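Local coordinates for EVE domain-containing protein (Pseudomonas syringae pv. tomato str. DC3000, PDB 2EVE) that is of unknown function but adopts the EVE fold, related to the PUA and ASCH domains, and may therefore bind RNA or other nucleic acid, at residues S8-F13 / S52-P57; D17-G22 / I99-I104; E46-H51 / E140-I145; G58-G63 / K106-L111. All coordinates share one frame; numbering follows the deposited sequence.

In the fold
All four contacts belong to one EVE domain built on a mixed, PUA-like sheet. Strand 46-51 is followed in the chain by strand 58-71, and both are neighbours in that sheet, so contacts 3 and 4 lie closest, their centres about 9 Å apart, with contact 4 nested inside the loop that contact 3 closes. Contacts 2 and 4 share strand 95-110, and their centres are about 13 Å apart. Contact 1 joins the loops that follow strands 3-8 and 46-51, about 17 Å from contact 3 centre to centre; residues of contacts 1, 3 and 4 line the pocket of the bound tris-hydroxymethyl-methyl-ammonium. Contact 2 instead places helix 15-21 against the sheet.

Contact 1: residues S8-F13 / S52-P57; sequences SEPDEF and SSCPEP. With 144 (tris-hydroxymethyl-methyl-ammonium), chain D.
S8, E9 and P10 meet S52, S53 and C54 where two loops leave the PUA-like sheet, one after strand 3-8 and the other after strand 46-51. The backbone bond between them, from S52 N to S8 O at 3.0 Å, carries the parallel pairing of these strands one step further, since S8 also bonds with Y50; the donor stands above the S8 carbonyl plane, 53° out of it. S52 O receives a CA-H...O contact from E9 CA at 3.3 Å, and P10 CD lies close by. E9 CG, anti to the carbonyl carbon (chi1 -66°), lies near S53 CB, and polar side-chain contact is slight, a weak hydrogen bond of 3.5 Å from S53 OG to E9 OE1. A water gives a firmer link, donating to S53 O at 3.0 Å while holding D11 N and D11 OD2 weakly. Within the first loop, S8 OG donates to F13 O in the carbonyl plane, and E9 O accepts from both E12 N and F13 N, which tightens the turn. The second loop borders the bound tris-hydroxymethyl-methyl-ammonium, whose O4 lies 3.4 Å from S52 CB. The tightest apolar touch is P10 CG against C54 CB at 3.4 Å.

Contact 2: residues D17-G22 / I99-I104; sequences DLQRLG and IGFVDI
F101 presents one face of its ring to Q19, where the local axes of helix 17-21 and strand 99-104 run at 107°. The two side chains lie side by side and point the same way, with Q19 CB 3.8 Å from the F101 ring centroid in a CH-pi contact and the amide turned 37° from the ring plane. Q19 CG, anti to the backbone N (chi1 179°), lies near F101 CZ. D103 N lies over the centre of the opposite face, where V102 and D103 both face I62 as a classic beta bulge. Beyond the ring, the Q19 side chain meets I104 at about a right angle, NE2 coming to 3.5 Å from I104 CG2. Deeper in, L18 slants across both F101 and I99: its CG rests on F101 CB, and its CD2 reaches I99 CD1 at 3.5 Å. The helix ends at L21; G22 leaves it with positive phi, and its O accepts from F101 N at 2.9 Å, with G100 CA also near. The contact thus combines dispersion, from L18 and the aliphatic part of Q19, with a single backbone bond, in register with the pairing of A24 in edge strand 23-26 with I99.

Contact 3: residues E46-H51 / E140-I145; sequences EFFFYH and EQWAAI. With 144 (tris-hydroxymethyl-methyl-ammonium), chain D.
F48 sets CG anti to its carbonyl carbon (chi1 -76°) and W142 sets CG anti to its backbone N (chi1 -174°); these values send both CG atoms into the space between strand 46-51 and helix 139-149, where the rings stack. They form an offset stack: the F48 ring and the six-membered ring of W142 have centroids 3.8 Å apart and planes inclined by only 13°. W142 CZ3 lies over the centre of the F48 ring, while F48 CZ sits toward the rim of the indole, and F48 CE2 comes to 3.2 Å from W142 CE3. I145, one turn further along the helix, approaches F48 tip to tip. Its CG2 packs over the other face of the phenyl ring, 3.9 Å from the centroid, and its CD1 touches F48 CE2 at 3.4 Å. F48 is thereby sandwiched between an indole and an aliphatic branch. The indole also has its edge at the strand backbone, with W142 CH2 3.7 Å from F47 C, and E46 CB meets that same corner obliquely. Y3 of the adjacent strand 3-8 stacks on W142, whereas F47 and F49 turn their rings to W26, edge to face. Two residues beyond F48, Y50 reaches the bound tris-hydroxymethyl-methyl-ammonium, its OH hydrogen-bonded to ligand O2 at 2.6 Å. Helix and strand are therefore joined by dispersion and ring stacking in a buried core, while the hydrogen bond to the ligand is made further along the strand, by Y50.

Contact 4: residues G58-G63 / K106-L111; sequences GIAGIG and KNVLGL
Residues I59 and L109 form an antiparallel hydrogen-bonded pair between strands 58-71 and 95-110, whose local axes run at 167° to each other. Of its two bonds, L109 N to I59 O, at 2.9 Å, is nearly straight (172°), whereas I59 N to L109 O, at 3.0 Å, is bent to 139°. G58 and G110 make the adjoining non-hydrogen-bonded pair, their CA atoms 4.2 Å apart. With no side chain on G58, L109 O can come within 3.1 Å of its CA in a CA-H...O contact. V108 CG1, anti to the backbone N, also leans on this backbone, 3.5 Å from I59 O and close to G58 C, while V108 CG2 meets A60 CB at 4.0 Å. The I59 and L109 side chains share the face of the sheet that I145 of helix 139-149 covers, and their CB atoms are 4.2 Å apart. Next to the pair the first strand carries a classic beta bulge, A60 and G61 both facing F49 of strand 46-51. At the far end G110 takes the N-cap position of helix 111-115, and L111 begins that helix beside Y50 and the bound tris-hydroxymethyl-methyl-ammonium. The two backbone bonds of the I59-L109 pair thus set the register, the apolar side chains of that pair turn to the helix 139-149 side, and G110 and L111 follow directly on, leading to the pocket.

Contact 1: residues S8-F13 / S52-P57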
# COMPACT_ATOMS: atom_id res chain seq x y z
N SER A 8 -0.58 -5.31 -1.29
CA SER A 8 -0.07 -6.42 -0.49
C SER A 8 -0.83 -7.71 -0.79
O SER A 8 -2.05 -7.71 -0.91
CB SER A 8 -0.20 -6.12 1.00
OG SER A 8 0.36 -7.17 1.78
N GLU A 9 -0.09 -8.81 -0.92
CA GLU A 9 -0.71 -10.11 -1.16
C GLU A 9 -1.28 -10.52 0.19
O GLU A 9 -0.55 -10.62 1.17
CB GLU A 9 0.32 -11.13 -1.63
CG GLU A 9 0.94 -10.82 -2.97
CD GLU A 9 1.88 -11.91 -3.45
OE1 GLU A 9 2.46 -11.75 -4.54
OE2 GLU A 9 2.03 -12.92 -2.73
N PRO A 10 -2.60 -10.79 0.26
CA PRO A 10 -3.25 -11.18 1.51
C PRO A 10 -2.68 -12.40 2.22
O PRO A 10 -2.70 -12.46 3.45
CB PRO A 10 -4.70 -11.36 1.10
CG PRO A 10 -4.59 -11.81 -0.33
CD PRO A 10 -3.54 -10.87 -0.87
N ASP A 11 -2.18 -13.38 1.47
CA ASP A 11 -1.61 -14.57 2.11
C ASP A 11 -0.33 -14.20 2.85
O ASP A 11 0.11 -14.93 3.74
CB ASP A 11 -1.31 -15.67 1.10
CG ASP A 11 -2.56 -16.39 0.64
OD1 ASP A 11 -3.48 -16.58 1.47
OD2 ASP A 11 -2.62 -16.79 -0.54
N GLU A 12 0.27 -13.08 2.47
CA GLU A 12 1.49 -12.61 3.10
C GLU A 12 1.15 -11.61 4.20
O GLU A 12 1.66 -11.70 5.31
CB GLU A 12 2.41 -11.96 2.06
CG GLU A 12 3.77 -11.55 2.62
CD GLU A 12 4.70 -10.99 1.56
OE1 GLU A 12 4.39 -11.14 0.35
OE2 GLU A 12 5.74 -10.40 1.93
N PHE A 13 0.29 -10.65 3.87
CA PHE A 13 -0.14 -9.65 4.83
C PHE A 13 -1.46 -9.08 4.34
O PHE A 13 -1.53 -8.43 3.30
CB PHE A 13 0.92 -8.54 4.96
CG PHE A 13 0.62 -7.52 6.02
CD1 PHE A 13 0.40 -7.90 7.34
CD2 PHE A 13 0.56 -6.17 5.69
CE1 PHE A 13 0.13 -6.95 8.33
CE2 PHE A 13 0.29 -5.21 6.67
CZ PHE A 13 0.08 -5.60 7.99
N SER A 52 -3.50 -7.81 -3.49
CA SER A 52 -2.98 -8.18 -4.80
C SER A 52 -2.64 -9.67 -4.91
O SER A 52 -2.49 -10.34 -3.90
CB SER A 52 -1.73 -7.35 -5.09
OG SER A 52 -0.72 -7.60 -4.12
N SER A 53 -2.53 -10.16 -6.14
CA SER A 53 -2.21 -11.57 -6.39
C SER A 53 -3.02 -12.51 -5.52
O SER A 53 -2.46 -13.28 -4.73
CB SER A 53 -0.72 -11.82 -6.15
OG SER A 53 0.09 -11.00 -6.98
N CYS A 54 -4.34 -12.46 -5.66
CA CYS A 54 -5.22 -13.31 -4.87
C CYS A 54 -6.52 -13.56 -5.63
O CYS A 54 -6.76 -12.95 -6.68
CB CYS A 54 -5.52 -12.64 -3.53
SG CYS A 54 -6.30 -11.01 -3.67
N PRO A 55 -7.38 -14.45 -5.12
CA PRO A 55 -8.65 -14.75 -5.80
C PRO A 55 -9.62 -13.57 -5.89
O PRO A 55 -10.44 -13.51 -6.80
CB PRO A 55 -9.21 -15.91 -4.99
CG PRO A 55 -8.69 -15.65 -3.62
CD PRO A 55 -7.25 -15.26 -3.89
N GLU A 56 -9.53 -12.65 -4.94
CA GLU A 56 -10.41 -11.49 -4.94
C GLU A 56 -9.62 -10.20 -4.76
O GLU A 56 -9.68 -9.57 -3.70
CB GLU A 56 -11.46 -11.63 -3.83
CG GLU A 56 -12.60 -10.62 -3.93
CD GLU A 56 -13.62 -10.79 -2.82
OE1 GLU A 56 -14.66 -10.10 -2.86
OE2 GLU A 56 -13.39 -11.62 -1.91
N PRO A 57 -8.88 -9.78 -5.80
CA PRO A 57 -8.08 -8.56 -5.75
C PRO A 57 -8.92 -7.29 -5.67
O PRO A 57 -9.99 -7.20 -6.27
CB PRO A 57 -7.27 -8.63 -7.04
CG PRO A 57 -8.22 -9.30 -7.98
CD PRO A 57 -8.77 -10.42 -7.12
C1 144 D . -1.90 -8.03 -8.66
N 144 D . -1.62 -6.76 -9.32
C2 144 D . -2.93 -6.16 -9.77
O2 144 D . -4.30 -6.36 -9.38
C3 144 D . -0.64 -7.09 -10.44
O3 144 D . -0.20 -5.95 -11.21
C4 144 D . -1.06 -5.90 -8.26
O4 144 D . 0.31 -6.09 -7.46
O HOH W 1 -2.50 -13.82 -1.82

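Contact 2: residues D17-G22 / I99-I104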
# COMPACT_ATOMS: atom_id res chain seq x y z
N ASP A 17 -4.85 -9.07 9.05
CA ASP A 17 -3.64 -9.13 9.86
C ASP A 17 -3.39 -7.77 10.49
O ASP A 17 -3.00 -7.68 11.65
CB ASP A 17 -2.42 -9.52 9.02
CG ASP A 17 -2.48 -10.95 8.51
OD1 ASP A 17 -2.87 -11.86 9.28
OD2 ASP A 17 -2.13 -11.17 7.33
N LEU A 18 -3.61 -6.71 9.71
CA LEU A 18 -3.40 -5.35 10.22
C LEU A 18 -4.40 -5.05 11.33
O LEU A 18 -4.06 -4.42 12.32
CB LEU A 18 -3.53 -4.32 9.10
CG LEU A 18 -3.37 -2.85 9.51
CD1 LEU A 18 -2.01 -2.63 10.17
CD2 LEU A 18 -3.51 -1.94 8.29
N GLN A 19 -5.64 -5.50 11.15
CA GLN A 19 -6.66 -5.28 12.16
C GLN A 19 -6.23 -5.96 13.46
O GLN A 19 -6.39 -5.40 14.55
CB GLN A 19 -7.99 -5.86 11.68
CG GLN A 19 -9.14 -5.72 12.67
CD GLN A 19 -10.43 -6.30 12.11
OE1 GLN A 19 -10.44 -7.40 11.57
NE2 GLN A 19 -11.52 -5.55 12.25
N ARG A 20 -5.67 -7.16 13.34
CA ARG A 20 -5.21 -7.92 14.50
C ARG A 20 -4.02 -7.26 15.19
O ARG A 20 -4.02 -7.07 16.41
CB ARG A 20 -4.84 -9.35 14.08
CG ARG A 20 -4.07 -10.14 15.15
CD ARG A 20 -3.88 -11.60 14.74
NE ARG A 20 -3.23 -11.75 13.44
CZ ARG A 20 -1.92 -11.63 13.22
NH1 ARG A 20 -1.09 -11.36 14.23
NH2 ARG A 20 -1.44 -11.79 12.00
N LEU A 21 -3.00 -6.92 14.40
CA LEU A 21 -1.78 -6.32 14.91
C LEU A 21 -1.93 -4.90 15.45
O LEU A 21 -1.19 -4.49 16.35
CB LEU A 21 -0.70 -6.33 13.83
CG LEU A 21 -0.20 -7.71 13.41
CD1 LEU A 21 0.75 -7.56 12.24
CD2 LEU A 21 0.51 -8.39 14.58
N GLY A 22 -2.88 -4.14 14.90
CA GLY A 22 -3.07 -2.77 15.35
C GLY A 22 -2.12 -1.87 14.60
O GLY A 22 -2.52 -0.88 13.99
N ILE A 99 2.57 1.37 9.84
CA ILE A 99 1.18 1.70 9.56
C ILE A 99 0.26 1.20 10.67
O ILE A 99 0.63 0.35 11.47
CB ILE A 99 0.70 1.06 8.24
CG1 ILE A 99 0.77 -0.46 8.34
CG2 ILE A 99 1.56 1.56 7.08
CD1 ILE A 99 -0.18 -1.18 7.41
N GLY A 100 -0.95 1.76 10.70
CA GLY A 100 -1.92 1.36 11.70
C GLY A 100 -3.27 1.05 11.08
O GLY A 100 -3.59 1.52 9.98
N PHE A 101 -4.08 0.26 11.78
CA PHE A 101 -5.39 -0.11 11.28
C PHE A 101 -6.41 1.02 11.39
O PHE A 101 -6.43 1.76 12.37
CB PHE A 101 -5.92 -1.34 12.04
CG PHE A 101 -7.30 -1.77 11.61
CD1 PHE A 101 -8.42 -1.47 12.37
CD2 PHE A 101 -7.47 -2.49 10.43
CE1 PHE A 101 -9.69 -1.88 11.97
CE2 PHE A 101 -8.73 -2.90 10.01
CZ PHE A 101 -9.85 -2.60 10.79
N VAL A 102 -7.24 1.15 10.36
CA VAL A 102 -8.29 2.16 10.36
C VAL A 102 -9.64 1.49 10.14
O VAL A 102 -10.56 1.65 10.94
CB VAL A 102 -8.06 3.25 9.28
CG1 VAL A 102 -9.26 4.19 9.23
CG2 VAL A 102 -6.81 4.05 9.61
N ASP A 103 -9.77 0.72 9.06
CA ASP A 103 -11.05 0.05 8.79
C ASP A 103 -10.91 -1.13 7.85
O ASP A 103 -9.96 -1.23 7.07
CB ASP A 103 -12.04 1.08 8.22
CG ASP A 103 -13.48 0.58 8.24
OD1 ASP A 103 -13.82 -0.25 9.10
OD2 ASP A 103 -14.28 1.05 7.40
N ILE A 104 -11.86 -2.06 7.95
CA ILE A 104 -11.86 -3.23 7.09
C ILE A 104 -13.23 -3.30 6.42
O ILE A 104 -14.26 -3.14 7.08
CB ILE A 104 -11.58 -4.53 7.90
CG1 ILE A 104 -11.61 -5.73 6.96
CG2 ILE A 104 -12.57 -4.66 9.04
CD1 ILE A 104 -11.20 -7.03 7.62

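Contact 3: residues E46-H51 / E140-I145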
# COMPACT_ATOMS: atom_id res chain seq x y z
N GLU A 46 -3.74 8.62 5.29
CA GLU A 46 -4.46 7.36 5.23
C GLU A 46 -4.24 6.72 3.87
O GLU A 46 -3.92 7.41 2.90
CB GLU A 46 -5.96 7.60 5.46
CG GLU A 46 -6.29 8.01 6.88
CD GLU A 46 -7.73 8.45 7.04
OE1 GLU A 46 -8.11 9.48 6.44
OE2 GLU A 46 -8.48 7.76 7.77
N PHE A 47 -4.41 5.41 3.80
CA PHE A 47 -4.22 4.71 2.54
C PHE A 47 -5.16 3.54 2.38
O PHE A 47 -5.59 2.93 3.37
CB PHE A 47 -2.77 4.20 2.42
CG PHE A 47 -2.44 3.06 3.35
CD1 PHE A 47 -2.60 1.73 2.96
CD2 PHE A 47 -1.96 3.32 4.64
CE1 PHE A 47 -2.29 0.68 3.82
CE2 PHE A 47 -1.65 2.27 5.51
CZ PHE A 47 -1.82 0.96 5.10
N PHE A 48 -5.50 3.23 1.14
CA PHE A 48 -6.35 2.09 0.85
C PHE A 48 -5.45 0.87 0.82
O PHE A 48 -4.39 0.88 0.18
CB PHE A 48 -7.05 2.24 -0.50
CG PHE A 48 -8.19 3.20 -0.47
CD1 PHE A 48 -9.17 3.11 0.52
CD2 PHE A 48 -8.31 4.19 -1.43
CE1 PHE A 48 -10.24 3.99 0.55
CE2 PHE A 48 -9.37 5.08 -1.41
CZ PHE A 48 -10.34 4.98 -0.42
N PHE A 49 -5.86 -0.17 1.54
CA PHE A 49 -5.12 -1.43 1.62
C PHE A 49 -5.65 -2.29 0.47
O PHE A 49 -6.76 -2.81 0.53
CB PHE A 49 -5.40 -2.09 2.98
CG PHE A 49 -4.44 -3.19 3.36
CD1 PHE A 49 -4.23 -4.29 2.53
CD2 PHE A 49 -3.78 -3.14 4.59
CE1 PHE A 49 -3.37 -5.34 2.93
CE2 PHE A 49 -2.93 -4.17 4.99
CZ PHE A 49 -2.72 -5.27 4.16
N TYR A 50 -4.84 -2.44 -0.57
CA TYR A 50 -5.23 -3.21 -1.75
C TYR A 50 -4.65 -4.63 -1.75
O TYR A 50 -3.44 -4.82 -1.65
CB TYR A 50 -4.79 -2.45 -3.00
CG TYR A 50 -5.11 -3.13 -4.31
CD1 TYR A 50 -4.26 -4.10 -4.84
CD2 TYR A 50 -6.26 -2.80 -5.03
CE1 TYR A 50 -4.56 -4.73 -6.05
CE2 TYR A 50 -6.56 -3.42 -6.24
CZ TYR A 50 -5.71 -4.38 -6.74
OH TYR A 50 -6.01 -4.99 -7.93
N HIS A 51 -5.54 -5.62 -1.85
CA HIS A 51 -5.14 -7.02 -1.89
C HIS A 51 -4.75 -7.39 -3.31
O HIS A 51 -5.58 -7.32 -4.22
CB HIS A 51 -6.28 -7.92 -1.40
CG HIS A 51 -6.42 -7.96 0.08
ND1 HIS A 51 -7.39 -8.71 0.71
CD2 HIS A 51 -5.70 -7.38 1.07
CE1 HIS A 51 -7.26 -8.59 2.02
NE2 HIS A 51 -6.25 -7.78 2.26
N GLU A 140 -10.61 13.66 -4.39
CA GLU A 140 -11.78 13.30 -5.18
C GLU A 140 -11.86 11.80 -5.39
O GLU A 140 -12.94 11.21 -5.29
CB GLU A 140 -11.75 13.99 -6.55
CG GLU A 140 -11.40 15.47 -6.51
CD GLU A 140 -9.91 15.71 -6.65
OE1 GLU A 140 -9.40 15.65 -7.79
OE2 GLU A 140 -9.24 15.96 -5.62
N GLN A 141 -10.72 11.17 -5.67
CA GLN A 141 -10.71 9.73 -5.88
C GLN A 141 -11.03 9.01 -4.57
O GLN A 141 -11.75 8.02 -4.56
CB GLN A 141 -9.34 9.28 -6.41
CG GLN A 141 -8.99 9.90 -7.75
CD GLN A 141 -7.56 9.63 -8.16
OE1 GLN A 141 -6.66 9.55 -7.31
NE2 GLN A 141 -7.32 9.51 -9.47
N TRP A 142 -10.49 9.53 -3.47
CA TRP A 142 -10.72 8.94 -2.16
C TRP A 142 -12.21 8.97 -1.82
O TRP A 142 -12.78 7.95 -1.43
CB TRP A 142 -9.92 9.70 -1.10
CG TRP A 142 -9.98 9.08 0.27
CD1 TRP A 142 -10.91 9.32 1.25
CD2 TRP A 142 -9.10 8.08 0.81
NE1 TRP A 142 -10.66 8.54 2.35
CE2 TRP A 142 -9.55 7.77 2.11
CE3 TRP A 142 -7.97 7.42 0.31
CZ2 TRP A 142 -8.91 6.83 2.92
CZ3 TRP A 142 -7.33 6.48 1.12
CH2 TRP A 142 -7.81 6.19 2.41
N ALA A 143 -12.84 10.13 -1.99
CA ALA A 143 -14.26 10.27 -1.71
C ALA A 143 -15.09 9.35 -2.61
O ALA A 143 -16.08 8.77 -2.17
CB ALA A 143 -14.69 11.72 -1.90
N ALA A 144 -14.68 9.23 -3.87
CA ALA A 144 -15.39 8.38 -4.81
C ALA A 144 -15.36 6.92 -4.38
O ALA A 144 -16.36 6.21 -4.48
CB ALA A 144 -14.79 8.53 -6.21
N ILE A 145 -14.20 6.47 -3.91
CA ILE A 145 -14.07 5.09 -3.48
C ILE A 145 -14.86 4.84 -2.20
O ILE A 145 -15.50 3.80 -2.06
CB ILE A 145 -12.58 4.71 -3.30
CG1 ILE A 145 -11.90 4.68 -4.67
CG2 ILE A 145 -12.45 3.36 -2.62
CD1 ILE A 145 -10.40 4.58 -4.63
C1 144 D . -1.90 -8.03 -8.66
N 144 D . -1.62 -6.76 -9.32
C2 144 D . -2.93 -6.16 -9.77
O2 144 D . -4.30 -6.36 -9.38
C3 144 D . -0.64 -7.09 -10.44
O3 144 D . -0.20 -5.95 -11.21
C4 144 D . -1.06 -5.90 -8.26
O4 144 D . 0.31 -6.09 -7.46

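Contact 4: residues G58-G63 / K106-L111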
# COMPACT_ATOMS: atom_id res chain seq x y z
N GLY A 58 -8.43 -6.30 -4.93
CA GLY A 58 -9.17 -5.06 -4.80
C GLY A 58 -8.92 -4.39 -3.47
O GLY A 58 -8.16 -4.89 -2.65
N ILE A 59 -9.56 -3.25 -3.26
CA ILE A 59 -9.40 -2.51 -2.02
C ILE A 59 -10.15 -3.24 -0.91
O ILE A 59 -11.36 -3.41 -0.97
CB ILE A 59 -9.91 -1.08 -2.17
CG1 ILE A 59 -9.05 -0.36 -3.23
CG2 ILE A 59 -9.84 -0.34 -0.84
CD1 ILE A 59 -9.52 1.03 -3.58
N ALA A 60 -9.41 -3.65 0.12
CA ALA A 60 -9.98 -4.41 1.23
C ALA A 60 -10.18 -3.64 2.52
O ALA A 60 -10.84 -4.13 3.44
CB ALA A 60 -9.12 -5.64 1.49
N GLY A 61 -9.61 -2.45 2.60
CA GLY A 61 -9.75 -1.66 3.81
C GLY A 61 -8.94 -0.38 3.79
O GLY A 61 -8.47 0.05 2.73
N ILE A 62 -8.78 0.21 4.96
CA ILE A 62 -8.05 1.46 5.12
C ILE A 62 -7.04 1.37 6.26
O ILE A 62 -7.29 0.75 7.29
CB ILE A 62 -9.04 2.60 5.44
CG1 ILE A 62 -10.07 2.72 4.32
CG2 ILE A 62 -8.28 3.91 5.61
CD1 ILE A 62 -11.18 3.72 4.62
N GLY A 63 -5.88 2.00 6.05
CA GLY A 63 -4.84 2.03 7.06
C GLY A 63 -4.36 3.46 7.20
O GLY A 63 -4.78 4.33 6.45
N LYS A 106 -16.45 -4.95 4.51
CA LYS A 106 -17.20 -6.20 4.58
C LYS A 106 -17.05 -6.88 3.22
O LYS A 106 -16.97 -8.11 3.13
CB LYS A 106 -18.68 -5.93 4.86
CG LYS A 106 -19.54 -7.18 4.93
CD LYS A 106 -21.02 -6.86 5.11
CE LYS A 106 -21.29 -6.15 6.43
NZ LYS A 106 -22.74 -5.87 6.62
N ASN A 107 -16.99 -6.07 2.18
CA ASN A 107 -16.85 -6.57 0.82
C ASN A 107 -15.72 -5.84 0.10
O ASN A 107 -15.67 -4.61 0.07
CB ASN A 107 -18.16 -6.38 0.05
CG ASN A 107 -19.29 -7.23 0.62
OD1 ASN A 107 -19.24 -8.46 0.56
ND2 ASN A 107 -20.31 -6.58 1.17
N VAL A 108 -14.80 -6.60 -0.49
CA VAL A 108 -13.68 -6.02 -1.20
C VAL A 108 -14.17 -5.30 -2.46
O VAL A 108 -15.11 -5.75 -3.12
CB VAL A 108 -12.66 -7.12 -1.60
CG1 VAL A 108 -11.59 -6.53 -2.51
CG2 VAL A 108 -12.02 -7.71 -0.35
N LEU A 109 -13.55 -4.16 -2.77
CA LEU A 109 -13.90 -3.40 -3.97
C LEU A 109 -12.99 -3.92 -5.07
O LEU A 109 -11.83 -3.51 -5.17
CB LEU A 109 -13.68 -1.90 -3.75
CG LEU A 109 -14.61 -1.22 -2.75
CD1 LEU A 109 -14.22 0.24 -2.58
CD2 LEU A 109 -16.05 -1.33 -3.23
N GLY A 110 -13.52 -4.83 -5.88
CA GLY A 110 -12.75 -5.43 -6.96
C GLY A 110 -12.11 -4.49 -7.96
O GLY A 110 -12.62 -3.41 -8.24
N LEU A 111 -10.98 -4.92 -8.50
CA LEU A 111 -10.25 -4.15 -9.48
C LEU A 111 -11.13 -3.83 -10.69
O LEU A 111 -11.17 -2.70 -11.16
CB LEU A 111 -9.01 -4.91 -9.94
CG LEU A 111 -8.16 -4.27 -11.04
CD1 LEU A 111 -7.59 -2.95 -10.56
CD2 LEU A 111 -7.04 -5.23 -11.42